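Local coordinates for 5-carboxyvanillate decarboxylase (Sphingomonas paucimobilis, PDB 4L6D), which catalyses the manganese-dependent, non-oxidative decarboxylation of 5-carboxyvanillate to vanillate, using an amidohydrolase-type fold, at the interface of chains A and B. Coordinates in Å, arbitrary orientation; residue numbers count along the deposited sequence, not the author numbering. Chains: chain A/B, 5-carboxyvanillate decarboxylase.

Contact 1: the interface of chains A and B. Residues chain A 194, 198, 227, 273-274, 300-301; chain B 237-238, 241-242.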
loop_
_atom_site.group_PDB
_atom_site.type_symbol
_atom_site.label_atom_id
_atom_site.label_comp_id
_atom_site.label_asym_id
_atom_site.label_seq_id
_atom_site.Cartn_x
_atom_site.Cartn_y
_atom_site.Cartn_z
ATOM N N ALA A 194 -0.438 -11.477 6.602
ATOM C CA ALA A 194 -0.823 -11.318 5.207
ATOM C C ALA A 194 -1.956 -10.319 4.969
ATOM O O ALA A 194 -2.034 -9.718 3.883
ATOM C CB ALA A 194 -1.188 -12.681 4.622
ATOM N N TYR A 198 2.212 -7.604 5.675
ATOM C CA TYR A 198 3.092 -8.199 4.664
ATOM C C TYR A 198 3.238 -7.307 3.423
ATOM O O TYR A 198 4.337 -7.114 2.913
ATOM C CB TYR A 198 2.586 -9.588 4.253
ATOM C CG TYR A 198 2.999 -10.702 5.194
ATOM C CD1 TYR A 198 3.557 -10.429 6.446
ATOM C CD2 TYR A 198 2.844 -12.029 4.815
ATOM C CE1 TYR A 198 3.954 -11.471 7.304
ATOM C CE2 TYR A 198 3.218 -13.068 5.657
ATOM C CZ TYR A 198 3.776 -12.781 6.895
ATOM O OH TYR A 198 4.166 -13.822 7.712
ATOM N N HIS A 227 1.556 -11.457 -4.481
ATOM C CA HIS A 227 0.390 -10.699 -4.018
ATOM C C HIS A 227 0.089 -9.535 -4.937
ATOM O O HIS A 227 -0.088 -8.389 -4.500
ATOM C CB HIS A 227 0.606 -10.310 -2.552
ATOM C CG HIS A 227 1.209 -11.439 -1.786
ATOM N ND1 HIS A 227 2.522 -11.435 -1.366
ATOM C CD2 HIS A 227 0.730 -12.680 -1.517
ATOM C CE1 HIS A 227 2.811 -12.610 -0.831
ATOM N NE2 HIS A 227 1.739 -13.380 -0.906
ATOM N N GLY A 273 -2.330 -15.171 -3.452
ATOM C CA GLY A 273 -3.201 -14.495 -2.502
ATOM C C GLY A 273 -4.083 -13.387 -3.039
ATOM O O GLY A 273 -4.722 -12.688 -2.254
ATOM N N VAL A 274 -4.127 -13.221 -4.359
ATOM C CA VAL A 274 -4.967 -12.199 -4.989
ATOM C C VAL A 274 -5.698 -12.833 -6.164
ATOM O O VAL A 274 -5.357 -12.628 -7.337
ATOM C CB VAL A 274 -4.162 -10.960 -5.437
ATOM C CG1 VAL A 274 -5.095 -9.877 -6.005
ATOM C CG2 VAL A 274 -3.356 -10.414 -4.255
ATOM N N TYR A 300 -0.273 -22.092 2.814
ATOM C CA TYR A 300 -1.009 -21.051 3.522
ATOM C C TYR A 300 -2.375 -20.775 2.891
ATOM O O TYR A 300 -3.274 -20.243 3.546
ATOM C CB TYR A 300 -0.152 -19.789 3.609
ATOM C CG TYR A 300 1.153 -20.017 4.363
ATOM C CD1 TYR A 300 1.167 -20.130 5.754
ATOM C CD2 TYR A 300 2.364 -20.148 3.687
ATOM C CE1 TYR A 300 2.354 -20.355 6.455
ATOM C CE2 TYR A 300 3.558 -20.370 4.380
ATOM C CZ TYR A 300 3.547 -20.469 5.759
ATOM O OH TYR A 300 4.716 -20.685 6.456
ATOM N N GLN A 301 -2.516 -21.128 1.613
ATOM C CA GLN A 301 -3.795 -21.089 0.910
ATOM C C GLN A 301 -4.000 -22.405 0.172
ATOM O O GLN A 301 -3.030 -23.088 -0.163
ATOM C CB GLN A 301 -3.846 -19.925 -0.072
ATOM C CG GLN A 301 -3.754 -18.591 0.631
ATOM C CD GLN A 301 -4.330 -17.443 -0.171
ATOM O OE1 GLN A 301 -3.998 -16.299 0.081
ATOM N NE2 GLN A 301 -5.237 -17.741 -1.096
ATOM N N TRP B 237 -9.699 -8.284 -2.210
ATOM C CA TRP B 237 -9.824 -9.740 -2.164
ATOM C C TRP B 237 -8.971 -10.326 -1.030
ATOM O O TRP B 237 -9.419 -11.204 -0.291
ATOM C CB TRP B 237 -9.463 -10.384 -3.523
ATOM C CG TRP B 237 -9.888 -11.810 -3.591
ATOM C CD1 TRP B 237 -11.081 -12.289 -4.061
ATOM C CD2 TRP B 237 -9.151 -12.950 -3.133
ATOM N NE1 TRP B 237 -11.128 -13.656 -3.930
ATOM C CE2 TRP B 237 -9.956 -14.089 -3.363
ATOM C CE3 TRP B 237 -7.890 -13.122 -2.553
ATOM C CZ2 TRP B 237 -9.541 -15.372 -3.035
ATOM C CZ3 TRP B 237 -7.478 -14.406 -2.233
ATOM C CH2 TRP B 237 -8.304 -15.512 -2.466
ATOM N N ARG B 238 -7.759 -9.804 -0.877
ATOM C CA ARG B 238 -6.829 -10.288 0.138
ATOM C C ARG B 238 -7.272 -9.894 1.546
ATOM O O ARG B 238 -7.120 -10.668 2.487
ATOM C CB ARG B 238 -5.427 -9.761 -0.167
ATOM C CG ARG B 238 -4.314 -10.231 0.763
ATOM C CD ARG B 238 -3.045 -10.278 -0.061
ATOM N NE ARG B 238 -1.788 -10.450 0.668
ATOM C CZ ARG B 238 -1.287 -11.618 1.045
ATOM N NH1 ARG B 238 -1.976 -12.736 0.835
ATOM N NH2 ARG B 238 -0.099 -11.666 1.648
ATOM N N TYR B 241 -9.910 -12.382 2.211
ATOM C CA TYR B 241 -9.438 -13.755 2.352
ATOM C C TYR B 241 -8.794 -13.979 3.717
ATOM O O TYR B 241 -9.057 -14.977 4.389
ATOM C CB TYR B 241 -8.463 -14.184 1.227
ATOM C CG TYR B 241 -8.104 -15.633 1.439
ATOM C CD1 TYR B 241 -8.908 -16.646 0.923
ATOM C CD2 TYR B 241 -7.018 -16.001 2.249
ATOM C CE1 TYR B 241 -8.627 -17.987 1.183
ATOM C CE2 TYR B 241 -6.732 -17.332 2.505
ATOM C CZ TYR B 241 -7.540 -18.318 1.972
ATOM O OH TYR B 241 -7.260 -19.640 2.246
ATOM N N MET B 242 -7.950 -13.038 4.117
ATOM C CA MET B 242 -7.134 -13.207 5.313
ATOM C C MET B 242 -7.849 -12.833 6.605
ATOM O O MET B 242 -7.301 -13.016 7.694
ATOM C CB MET B 242 -5.838 -12.404 5.171
ATOM C CG MET B 242 -4.828 -13.075 4.245
ATOM S SD MET B 242 -4.399 -14.721 4.820
ATOM C CE MET B 242 -3.404 -15.345 3.440
HETATM O O HOH W 1 -4.727 -13.531 0.417
HETATM O O HOH W 2 -1.441 -15.517 0.821
HETATM O O HOH W 3 -5.924 -20.359 4.370
#
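In this amidohydrolase-fold decarboxylase, helix 236-249 of chain B presents an arginine to loop residues and to A:His227 of helix 226-230 in its neighbour; the dimer is that of the deposited assembly. B:Arg238 leaves its helix with CG anti to the backbone N (chi1 -177°), bends at chi2, and slides its guanidinium over the A:His227 imidazole as a cation-pi pair, the planes nearly parallel. B:Arg238 NH2 lies 3.6 Å from the centroid of the A:His227 ring, toward its CD2 side. On the opposite guanidinium face sits the carbonyl O of A:Ala194, 3.3 Å from B:Arg238 NE but above the plane, so the guanidinium, presumably charged, lies between imidazole and carbonyl, whose dipole may favour the charge.

A second stack pairs amide with phenol: A:Gln301, extended beyond CG, meets B:Tyr241 tip to tip with planes 12° apart, NE2 standing over the ring centre. B:Met242 CE packs 3.7 Å from A:Ala194 CB, and the rim atom CE3 of B:Trp237 meets A:Gly273 O at 3.2 Å.

Polar links run through water. B:Arg238 NH1 contacts waters 1 and 2, both within reach of A:Gln301 OE1, and water 1 also touches A:Gly273 O at 2.8 Å. Water 3 joins the B:Tyr241 hydroxyl OH (2.6 Å) to A:Tyr300 O.

Contact 2: the interface of chains A and B. Residues chain A 151, 181-182, 185-186, 200, 204, 208; chain B 181-182, 184-186, 191, 196, 200.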
loop_
_atom_site.group_PDB
_atom_site.type_symbol
_atom_site.label_atom_id
_atom_site.label_comp_id
_atom_site.label_asym_id
_atom_site.label_seq_id
_atom_site.Cartn_x
_atom_site.Cartn_y
_atom_site.Cartn_z
ATOM N N TYR A 151 16.409 -2.134 4.737
ATOM C CA TYR A 151 15.840 -2.421 3.430
ATOM C C TYR A 151 16.934 -2.475 2.364
ATOM O O TYR A 151 18.085 -2.112 2.631
ATOM C CB TYR A 151 14.750 -1.397 3.104
ATOM C CG TYR A 151 13.594 -1.526 4.066
ATOM C CD1 TYR A 151 12.757 -2.635 4.014
ATOM C CD2 TYR A 151 13.351 -0.565 5.039
ATOM C CE1 TYR A 151 11.704 -2.787 4.909
ATOM C CE2 TYR A 151 12.293 -0.707 5.945
ATOM C CZ TYR A 151 11.473 -1.816 5.865
ATOM O OH TYR A 151 10.424 -1.960 6.760
ATOM N N GLN A 181 11.181 -0.650 11.973
ATOM C CA GLN A 181 10.971 0.722 11.542
ATOM C C GLN A 181 9.491 1.066 11.505
ATOM O O GLN A 181 9.117 2.230 11.670
ATOM C CB GLN A 181 11.577 0.941 10.159
ATOM C CG GLN A 181 13.083 0.690 10.122
ATOM C CD GLN A 181 13.744 1.341 8.923
ATOM O OE1 GLN A 181 13.397 2.462 8.544
ATOM N NE2 GLN A 181 14.708 0.652 8.329
ATOM N N ILE A 182 8.648 0.059 11.278
ATOM C CA ILE A 182 7.225 0.311 11.054
ATOM C C ILE A 182 6.279 -0.567 11.881
ATOM O O ILE A 182 5.062 -0.393 11.811
ATOM C CB ILE A 182 6.845 0.174 9.555
ATOM C CG1 ILE A 182 7.250 -1.209 9.017
ATOM C CG2 ILE A 182 7.509 1.271 8.743
ATOM C CD1 ILE A 182 6.579 -1.585 7.691
ATOM N N ALA A 185 2.589 0.023 14.209
ATOM C CA ALA A 185 1.241 0.174 13.648
ATOM C C ALA A 185 0.578 -1.140 13.243
ATOM O O ALA A 185 -0.569 -1.146 12.770
ATOM C CB ALA A 185 1.264 1.127 12.459
ATOM N N PHE A 186 1.292 -2.248 13.422
ATOM C CA PHE A 186 0.829 -3.549 12.936
ATOM C C PHE A 186 0.697 -4.598 14.036
ATOM O O PHE A 186 0.739 -5.795 13.753
ATOM C CB PHE A 186 1.756 -4.062 11.823
ATOM C CG PHE A 186 1.835 -3.132 10.641
ATOM C CD1 PHE A 186 2.719 -2.064 10.652
ATOM C CD2 PHE A 186 1.007 -3.299 9.549
ATOM C CE1 PHE A 186 2.780 -1.177 9.587
ATOM C CE2 PHE A 186 1.070 -2.417 8.470
ATOM C CZ PHE A 186 1.963 -1.360 8.495
ATOM N N ILE A 200 2.566 -3.996 3.093
ATOM C CA ILE A 200 3.181 -2.703 3.382
ATOM C C ILE A 200 4.701 -2.829 3.529
ATOM O O ILE A 200 5.460 -2.040 2.956
ATOM C CB ILE A 200 2.582 -2.071 4.645
ATOM C CG1 ILE A 200 1.068 -1.866 4.496
ATOM C CG2 ILE A 200 3.283 -0.753 4.946
ATOM C CD1 ILE A 200 0.680 -1.038 3.278
ATOM N N THR A 204 7.131 -1.380 0.507
ATOM C CA THR A 204 7.997 -0.272 0.918
ATOM C C THR A 204 9.470 -0.583 0.651
ATOM O O THR A 204 10.213 0.277 0.196
ATOM C CB THR A 204 7.743 0.122 2.379
ATOM O OG1 THR A 204 6.382 0.563 2.517
ATOM C CG2 THR A 204 8.675 1.242 2.818
ATOM N N ARG A 208 11.789 1.645 -1.929
ATOM C CA ARG A 208 13.090 2.169 -1.521
ATOM C C ARG A 208 14.165 1.717 -2.506
ATOM O O ARG A 208 15.041 2.494 -2.880
ATOM C CB ARG A 208 13.473 1.713 -0.105
ATOM C CG ARG A 208 12.596 2.280 1.007
ATOM C CD ARG A 208 13.048 1.741 2.381
ATOM N NE ARG A 208 14.387 2.234 2.708
ATOM C CZ ARG A 208 14.634 3.297 3.464
ATOM N NH1 ARG A 208 13.641 3.955 4.050
ATOM N NH2 ARG A 208 15.883 3.696 3.653
ATOM N N GLN B 181 4.515 6.116 14.489
ATOM C CA GLN B 181 4.501 4.658 14.542
ATOM C C GLN B 181 5.264 4.054 13.364
ATOM O O GLN B 181 5.801 2.945 13.470
ATOM C CB GLN B 181 3.064 4.133 14.551
ATOM C CG GLN B 181 2.212 4.655 15.705
ATOM C CD GLN B 181 0.964 3.816 15.929
ATOM O OE1 GLN B 181 0.997 2.593 15.796
ATOM N NE2 GLN B 181 -0.139 4.467 16.286
ATOM N N ILE B 182 5.320 4.775 12.245
ATOM C CA ILE B 182 5.880 4.212 11.014
ATOM C C ILE B 182 6.879 5.115 10.298
ATOM O O ILE B 182 7.434 4.723 9.270
ATOM C CB ILE B 182 4.768 3.833 9.997
ATOM C CG1 ILE B 182 3.901 5.051 9.659
ATOM C CG2 ILE B 182 3.895 2.701 10.543
ATOM C CD1 ILE B 182 3.027 4.860 8.424
ATOM N N ARG B 184 9.949 6.072 10.542
ATOM C CA ARG B 184 11.373 5.800 10.383
ATOM C C ARG B 184 11.719 5.332 8.964
ATOM O O ARG B 184 12.796 5.641 8.452
ATOM C CB ARG B 184 11.877 4.792 11.426
ATOM C CG ARG B 184 13.399 4.792 11.553
ATOM C CD ARG B 184 13.940 3.549 12.238
ATOM N NE ARG B 184 13.196 3.206 13.445
ATOM C CZ ARG B 184 13.437 2.125 14.183
ATOM N NH1 ARG B 184 12.710 1.883 15.265
ATOM N NH2 ARG B 184 14.406 1.287 13.835
ATOM N N ALA B 185 10.796 4.619 8.324
ATOM C CA ALA B 185 11.050 4.048 7.001
ATOM C C ALA B 185 10.778 5.032 5.866
ATOM O O ALA B 185 10.911 4.683 4.686
ATOM C CB ALA B 185 10.222 2.782 6.806
ATOM N N PHE B 186 10.387 6.254 6.223
ATOM C CA PHE B 186 9.951 7.246 5.237
ATOM C C PHE B 186 10.779 8.529 5.287
ATOM O O PHE B 186 10.326 9.581 4.841
ATOM C CB PHE B 186 8.457 7.550 5.420
ATOM C CG PHE B 186 7.573 6.336 5.250
ATOM C CD1 PHE B 186 7.319 5.488 6.317
ATOM C CD2 PHE B 186 7.021 6.030 4.016
ATOM C CE1 PHE B 186 6.525 4.349 6.160
ATOM C CE2 PHE B 186 6.227 4.895 3.848
ATOM C CZ PHE B 186 5.975 4.054 4.934
ATOM N N MET B 191 10.195 10.140 0.571
ATOM C CA MET B 191 9.088 9.215 0.798
ATOM C C MET B 191 8.124 9.660 1.897
ATOM O O MET B 191 7.082 9.032 2.096
ATOM C CB MET B 191 9.616 7.807 1.061
ATOM C CG MET B 191 10.255 7.214 -0.188
ATOM S SD MET B 191 11.073 5.637 0.044
ATOM C CE MET B 191 9.705 4.612 0.601
ATOM N N TRP B 196 4.952 8.251 -1.636
ATOM C CA TRP B 196 4.764 6.945 -0.992
ATOM C C TRP B 196 4.137 6.992 0.401
ATOM O O TRP B 196 3.139 6.327 0.669
ATOM C CB TRP B 196 6.068 6.119 -0.973
ATOM C CG TRP B 196 5.803 4.670 -0.680
ATOM C CD1 TRP B 196 6.230 3.957 0.408
ATOM C CD2 TRP B 196 5.033 3.760 -1.479
ATOM N NE1 TRP B 196 5.788 2.657 0.327
ATOM C CE2 TRP B 196 5.047 2.508 -0.818
ATOM C CE3 TRP B 196 4.340 3.878 -2.693
ATOM C CZ2 TRP B 196 4.379 1.388 -1.319
ATOM C CZ3 TRP B 196 3.691 2.766 -3.198
ATOM C CH2 TRP B 196 3.705 1.536 -2.506
ATOM N N ILE B 200 0.623 5.122 2.326
ATOM C CA ILE B 200 0.791 4.103 3.366
ATOM C C ILE B 200 0.139 4.520 4.681
ATOM O O ILE B 200 -0.579 3.744 5.315
ATOM C CB ILE B 200 2.286 3.770 3.608
ATOM C CG1 ILE B 200 2.953 3.280 2.317
ATOM C CG2 ILE B 200 2.423 2.739 4.724
ATOM C CD1 ILE B 200 2.207 2.134 1.643
HETATM O O HOH W 4 13.950 6.161 5.920
HETATM O O HOH W 5 8.824 4.616 13.093
HETATM O O HOH W 6 15.280 4.151 7.636
#
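A:Thr204 on helix 197-211 holds OG1 anti to its carbonyl carbon (chi1 -62°), while B:Trp196 swings CG anti to its backbone N (chi1 -164°), and the two cross obliquely so that the indole N-H meets the hydroxyl. The bond from B:Trp196 NE1 to A:Thr204 OG1 is 3.1 Å long, nearly straight and in the ring plane. The hydroxyl in turn donates to A:Ile200 O at 2.8 Å, from above the carbonyl plane; accepting across the interface and donating within its own helix fixes its rotation.

At this part of the two-fold dimer interface of the deposited assembly, the Ile200 side chains reach tip to tip, A:Ile200 CG2 lying 3.6 Å from B:Ile200 CG2. Each Ile182 has CG1 in the crowded position between backbone N and carbonyl carbon, which turns CG2 toward the partner; A:Ile182 CG2 packs 3.7 Å from B:Ala185 CB.

The extended A:Gln181 chain brings OE1 to the B:Arg184 and B:Ala185 backbone, water 6 bridging OE1 to B:Arg184 O. A:Arg208 crosses B:Met191 at about a right angle, CG against the methyl CE, then bends at chi3 (66°). Its NH1 bonds weakly to B:Ala185 O and more straightly to water 4, which lies 2.8 Å from B:Arg184 O.

Contact 3: the interface of chains A and B. Residues chain A 203, 207, 231-232, 235, 239; chain B 195-196, 199, 230-231, 235.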
loop_
_atom_site.group_PDB
_atom_site.type_symbol
_atom_site.label_atom_id
_atom_site.label_comp_id
_atom_site.label_asym_id
_atom_site.label_seq_id
_atom_site.Cartn_x
_atom_site.Cartn_y
_atom_site.Cartn_z
ATOM N N SER A 203 6.241 -3.945 -0.163
ATOM C CA SER A 203 6.149 -2.875 -1.148
ATOM C C SER A 203 7.061 -1.717 -0.777
ATOM O O SER A 203 7.695 -1.124 -1.649
ATOM C CB SER A 203 4.710 -2.375 -1.341
ATOM O OG SER A 203 4.170 -1.856 -0.136
ATOM N N VAL A 207 9.936 -0.117 -3.110
ATOM C CA VAL A 207 9.938 1.290 -3.499
ATOM C C VAL A 207 11.263 1.965 -3.111
ATOM O O VAL A 207 11.814 2.746 -3.887
ATOM C CB VAL A 207 8.719 2.032 -2.913
ATOM C CG1 VAL A 207 8.847 3.541 -3.101
ATOM C CG2 VAL A 207 7.450 1.518 -3.574
ATOM N N ALA A 231 0.795 -4.522 -4.626
ATOM C CA ALA A 231 0.035 -3.333 -5.047
ATOM C C ALA A 231 0.827 -2.235 -5.736
ATOM O O ALA A 231 0.241 -1.239 -6.158
ATOM C CB ALA A 231 -0.822 -2.752 -3.901
ATOM N N ILE A 232 2.139 -2.410 -5.866
ATOM C CA ILE A 232 2.905 -1.422 -6.627
ATOM C C ILE A 232 2.340 -1.159 -8.050
ATOM O O ILE A 232 2.333 -0.008 -8.506
ATOM C CB ILE A 232 4.424 -1.716 -6.615
ATOM C CG1 ILE A 232 4.955 -1.588 -5.181
ATOM C CG2 ILE A 232 5.161 -0.785 -7.563
ATOM C CD1 ILE A 232 6.325 -2.177 -4.987
ATOM N N TRP A 235 0.000 1.747 -8.056
ATOM C CA TRP A 235 0.565 3.062 -7.711
ATOM C C TRP A 235 1.483 3.683 -8.770
ATOM O O TRP A 235 2.076 4.736 -8.524
ATOM C CB TRP A 235 1.371 2.975 -6.413
ATOM C CG TRP A 235 0.600 2.751 -5.135
ATOM C CD1 TRP A 235 0.487 1.581 -4.426
ATOM C CD2 TRP A 235 -0.110 3.743 -4.378
ATOM N NE1 TRP A 235 -0.262 1.787 -3.293
ATOM C CE2 TRP A 235 -0.628 3.103 -3.229
ATOM C CE3 TRP A 235 -0.354 5.108 -4.559
ATOM C CZ2 TRP A 235 -1.390 3.775 -2.277
ATOM C CZ3 TRP A 235 -1.121 5.780 -3.604
ATOM C CH2 TRP A 235 -1.623 5.107 -2.476
ATOM N N LEU A 239 3.648 7.257 -8.432
ATOM C CA LEU A 239 5.091 7.139 -8.236
ATOM C C LEU A 239 5.831 7.967 -9.286
ATOM O O LEU A 239 6.769 8.694 -8.961
ATOM C CB LEU A 239 5.527 5.672 -8.315
ATOM C CG LEU A 239 5.193 4.815 -7.088
ATOM C CD1 LEU A 239 5.316 3.345 -7.440
ATOM C CD2 LEU A 239 6.124 5.161 -5.928
ATOM N N ILE B 195 4.618 10.785 -2.841
ATOM C CA ILE B 195 5.200 9.694 -3.622
ATOM C C ILE B 195 5.026 8.315 -2.964
ATOM O O ILE B 195 4.943 7.310 -3.664
ATOM C CB ILE B 195 6.677 9.971 -3.994
ATOM C CG1 ILE B 195 7.125 9.089 -5.175
ATOM C CG2 ILE B 195 7.609 9.788 -2.781
ATOM C CD1 ILE B 195 8.519 9.400 -5.687
ATOM N N TRP B 196 4.952 8.251 -1.636
ATOM C CA TRP B 196 4.764 6.945 -0.992
ATOM C C TRP B 196 4.137 6.992 0.401
ATOM O O TRP B 196 3.139 6.327 0.669
ATOM C CB TRP B 196 6.068 6.119 -0.973
ATOM C CG TRP B 196 5.803 4.670 -0.680
ATOM C CD1 TRP B 196 6.230 3.957 0.408
ATOM C CD2 TRP B 196 5.033 3.760 -1.479
ATOM N NE1 TRP B 196 5.788 2.657 0.327
ATOM C CE2 TRP B 196 5.047 2.508 -0.818
ATOM C CE3 TRP B 196 4.340 3.878 -2.693
ATOM C CZ2 TRP B 196 4.379 1.388 -1.319
ATOM C CZ3 TRP B 196 3.691 2.766 -3.198
ATOM C CH2 TRP B 196 3.705 1.536 -2.506
ATOM N N GLY B 199 0.247 7.619 1.053
ATOM C CA GLY B 199 -0.635 6.499 0.781
ATOM C C GLY B 199 -0.579 5.415 1.847
ATOM O O GLY B 199 -1.603 4.845 2.218
ATOM N N GLU B 230 -6.471 5.282 -1.866
ATOM C CA GLU B 230 -5.198 4.940 -1.236
ATOM C C GLU B 230 -4.852 3.467 -1.458
ATOM O O GLU B 230 -4.280 2.816 -0.581
ATOM C CB GLU B 230 -5.186 5.311 0.257
ATOM C CG GLU B 230 -5.658 6.753 0.539
ATOM C CD GLU B 230 -4.714 7.839 0.015
ATOM O OE1 GLU B 230 -3.629 7.531 -0.529
ATOM O OE2 GLU B 230 -5.085 9.028 0.161
ATOM N N ALA B 231 -5.222 2.978 -2.643
ATOM C CA ALA B 231 -5.011 1.601 -3.111
ATOM C C ALA B 231 -5.806 0.516 -2.403
ATOM O O ALA B 231 -5.696 -0.655 -2.784
ATOM C CB ALA B 231 -3.511 1.213 -3.164
ATOM N N TRP B 235 -6.647 -4.090 -2.880
ATOM C CA TRP B 235 -6.387 -5.119 -1.877
ATOM C C TRP B 235 -7.634 -5.842 -1.362
ATOM O O TRP B 235 -7.535 -6.652 -0.441
ATOM C CB TRP B 235 -5.709 -4.480 -0.658
ATOM C CG TRP B 235 -4.272 -4.025 -0.828
ATOM C CD1 TRP B 235 -3.823 -2.733 -0.961
ATOM C CD2 TRP B 235 -3.107 -4.858 -0.828
ATOM N NE1 TRP B 235 -2.448 -2.721 -1.049
ATOM C CE2 TRP B 235 -1.986 -4.011 -0.955
ATOM C CE3 TRP B 235 -2.903 -6.240 -0.722
ATOM C CZ2 TRP B 235 -0.682 -4.508 -0.990
ATOM C CZ3 TRP B 235 -1.606 -6.733 -0.755
ATOM C CH2 TRP B 235 -0.513 -5.864 -0.896
HETATM O O HOH W 7 -0.858 -0.266 -1.334
#
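In this amidohydrolase-fold dimer, one face of the B:Trp196 indole carries A:Val207, whose CG2 methyl stands over the centre of the six-membered ring, 3.6 Å from its centroid, as a CH-pi contact. At the edge of that indole, in its plane, lie A:Ser203 OG and A:Trp235 CB. The rim atom CZ3 of B:Trp196 points in turn onto a face of A:Trp235, so that the two indoles meet edge to face, ring planes 67° apart, while the two side chains run at about a right angle to each other. In the plane of A:Trp235, at its edge, are B:Glu230 OE1 and water 7.

Torsions place these rings: A:Trp235 has CG anti to its carbonyl carbon (chi1 -70°), and B:Trp235 takes almost the same rotamer, as expected of two-fold twins. Both point their indole N-H at one shared water, A:Trp235 NE1 and B:Trp235 NE1 each lying 2.9 Å from water 7, with nearly straight geometry (177° at H in both). One water thus faces both indole N-H groups. Packing beside it is close: A:Trp235 CZ2 lies 3.4 Å from B:Ala231 CB, and A:Ala231 CB meets B:Trp235 in the same way. A:Leu239 runs side by side with B:Trp196, A:Leu239 CD2 lying 3.9 Å from B:Trp196 CE3.

Contacts 2 and 3 adjoin, their C-alpha centres about 12 Å apart, and share B:Trp196: its N-H edge serves contact 2, its benzene ring contact 3. The centre of contact 1 lies about 20 Å from that of contact 2 and 17 Å from that of contact 3. Helix 197-211 of chain A contributes to contacts 2 and 3 and, marginally through A:Tyr198, to contact 1; helix 236-249 serves contact 1 from chain B and contact 3 from chain A. By two-fold symmetry every contact recurs with the chains exchanged. A:Tyr198 and A:Tyr300 of the vanillate pocket are only lightly covered, yet dimer packing could help shape its surroundings.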